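Local coordinates for protein cobalamin biosynthesis precorrin-6Y methylase (CbiE) (Archaeoglobus fulgidus, PDB 2BB3) that binds S-adenosyl-L-homocysteine and probably transfers methyl groups from S-adenosyl-L-methionine to a corrin precursor in cobalamin biosynthesis, at residues D77-R80 with R81-E85. Sequence-based numbering, arbitrary orientation. Where two conformers were deposited one is given.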
loop_
_atom_site.group_PDB
_atom_site.type_symbol
_atom_site.label_atom_id
_atom_site.label_comp_id
_atom_site.label_asym_id
_atom_site.label_seq_id
_atom_site.Cartn_x
_atom_site.Cartn_y
_atom_site.Cartn_z
ATOM N N ASP A 77 2.173 -12.739 23.629
ATOM C CA ASP A 77 1.402 -12.816 24.863
ATOM C C ASP A 77 0.326 -11.740 24.965
ATOM O O ASP A 77 -0.819 -12.012 25.344
ATOM C CB ASP A 77 2.361 -12.687 26.050
ATOM C CG ASP A 77 3.405 -11.596 25.838
ATOM O OD1 ASP A 77 4.237 -11.736 24.914
ATOM O OD2 ASP A 77 3.389 -10.597 26.588
ATOM N N GLU A 78 0.701 -10.521 24.604
ATOM C CA GLU A 78 -0.187 -9.370 24.692
ATOM C C GLU A 78 -1.278 -9.470 23.616
ATOM O O GLU A 78 -2.437 -9.135 23.867
ATOM C CB GLU A 78 0.603 -8.064 24.530
ATOM C CG GLU A 78 -0.255 -6.798 24.525
ATOM C CD GLU A 78 -1.087 -6.633 25.796
ATOM O OE1 GLU A 78 -2.323 -6.837 25.749
ATOM O OE2 GLU A 78 -0.502 -6.309 26.854
ATOM N N ILE A 79 -0.920 -9.937 22.420
ATOM C CA ILE A 79 -1.914 -10.065 21.355
ATOM C C ILE A 79 -2.818 -11.263 21.633
ATOM O O ILE A 79 -3.982 -11.269 21.242
ATOM C CB ILE A 79 -1.253 -10.187 19.939
ATOM C CG1 ILE A 79 -0.919 -8.802 19.384
ATOM C CG2 ILE A 79 -2.229 -10.794 18.944
ATOM C CD1 ILE A 79 -0.065 -7.947 20.272
ATOM N N ARG A 80 -2.284 -12.270 22.321
ATOM C CA ARG A 80 -3.084 -13.436 22.671
ATOM C C ARG A 80 -4.185 -13.019 23.640
ATOM O O ARG A 80 -5.339 -13.442 23.506
ATOM C CB ARG A 80 -2.230 -14.535 23.318
ATOM C CG ARG A 80 -1.410 -15.359 22.341
ATOM C CD ARG A 80 -0.927 -16.683 22.959
ATOM N NE ARG A 80 0.112 -17.286 22.131
ATOM C CZ ARG A 80 1.319 -16.753 21.942
ATOM N NH1 ARG A 80 1.646 -15.610 22.533
ATOM N NH2 ARG A 80 2.197 -17.345 21.133
ATOM N N ARG A 81 -3.825 -12.185 24.613
ATOM C CA ARG A 81 -4.788 -11.698 25.601
ATOM C C ARG A 81 -5.927 -11.013 24.853
ATOM O O ARG A 81 -7.083 -11.446 24.936
ATOM C CB ARG A 81 -4.112 -10.707 26.563
ATOM C CG ARG A 81 -4.914 -10.422 27.835
ATOM C CD ARG A 81 -4.218 -9.440 28.791
ATOM N NE ARG A 81 -2.848 -9.842 29.112
ATOM C CZ ARG A 81 -1.768 -9.365 28.499
ATOM N NH1 ARG A 81 -1.904 -8.462 27.540
ATOM N NH2 ARG A 81 -0.557 -9.798 28.830
ATOM N N ILE A 82 -5.587 -9.957 24.114
ATOM C CA ILE A 82 -6.554 -9.201 23.324
ATOM C C ILE A 82 -7.425 -10.148 22.510
ATOM O O ILE A 82 -8.639 -9.974 22.408
ATOM C CB ILE A 82 -5.834 -8.249 22.330
ATOM C CG1 ILE A 82 -5.047 -7.189 23.095
ATOM C CG2 ILE A 82 -6.850 -7.615 21.386
ATOM C CD1 ILE A 82 -4.283 -6.237 22.203
HETATM N N MSE A 83 -6.771 -11.144 21.924
HETATM C CA MSE A 83 -7.415 -12.149 21.091
HETATM C C MSE A 83 -8.543 -12.861 21.833
HETATM O O MSE A 83 -9.682 -12.868 21.374
HETATM C CB MSE A 83 -6.364 -13.163 20.630
HETATM C CG MSE A 83 -6.605 -13.771 19.263
HETATM SE SE MSE A 83 -4.987 -13.728 18.202
HETATM C CE MSE A 83 -5.109 -11.895 17.637
ATOM N N GLU A 84 -8.230 -13.445 22.986
ATOM C CA GLU A 84 -9.237 -14.169 23.761
ATOM C C GLU A 84 -10.362 -13.260 24.246
ATOM O O GLU A 84 -11.525 -13.668 24.284
ATOM C CB GLU A 84 -8.585 -14.883 24.951
ATOM C CG GLU A 84 -9.366 -16.103 25.446
ATOM C CD GLU A 84 -9.644 -17.114 24.335
ATOM O OE1 GLU A 84 -8.684 -17.562 23.669
ATOM O OE2 GLU A 84 -10.831 -17.461 24.132
ATOM N N GLU A 85 -10.031 -12.031 24.629
ATOM C CA GLU A 85 -11.063 -11.111 25.094
ATOM C C GLU A 85 -12.042 -10.854 23.959
ATOM O O GLU A 85 -13.173 -10.425 24.183
ATOM C CB GLU A 85 -10.450 -9.779 25.534
ATOM C CG GLU A 85 -11.335 -8.973 26.481
ATOM C CD GLU A 85 -11.335 -7.489 26.170
ATOM O OE1 GLU A 85 -10.323 -6.994 25.628
ATOM O OE2 GLU A 85 -12.345 -6.817 26.478
#
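Glu78 and Arg81 form a salt bridge one turn apart on helix 76-88, between Glu78 OE1 and Arg81 NH1. NH1 is modelled very close to the carboxylate, and its exact place is doubtful. Arg81 leaves the backbone with CG anti to its N (chi1 -165°), then bends at chi3. This bend carries the guanidinium back toward the start of the helix. Glu78 bends at chi2, and its carboxylate meets the guanidinium at the edge. The two planes are 57° apart, not aligned for a flat, two-bond pairing. Asp77 O sits 4.0 Å off one face of the guanidinium, displaced toward the rim.

Ile79 and Met83, a selenomethionine, meet on the buried side. CG2 of Ile79 lies 3.3 Å from CE of Met83, a tight contact. Ile82 sets CG1 3.3 Å from the carbonyl O of Glu78.

Four i to i+4 backbone bonds join the two segments, from Arg81 N to Asp77 O through Glu84 N to Arg80 O. The helix is amphipathic: Ile82 packs on Val91 and Val93 of the five-stranded parallel sheet, Ile79 and Met83 face Ile111 and Val115 in neighbouring loops, while the opposite charges of Glu78 and Arg81 probably offset each other at the surface.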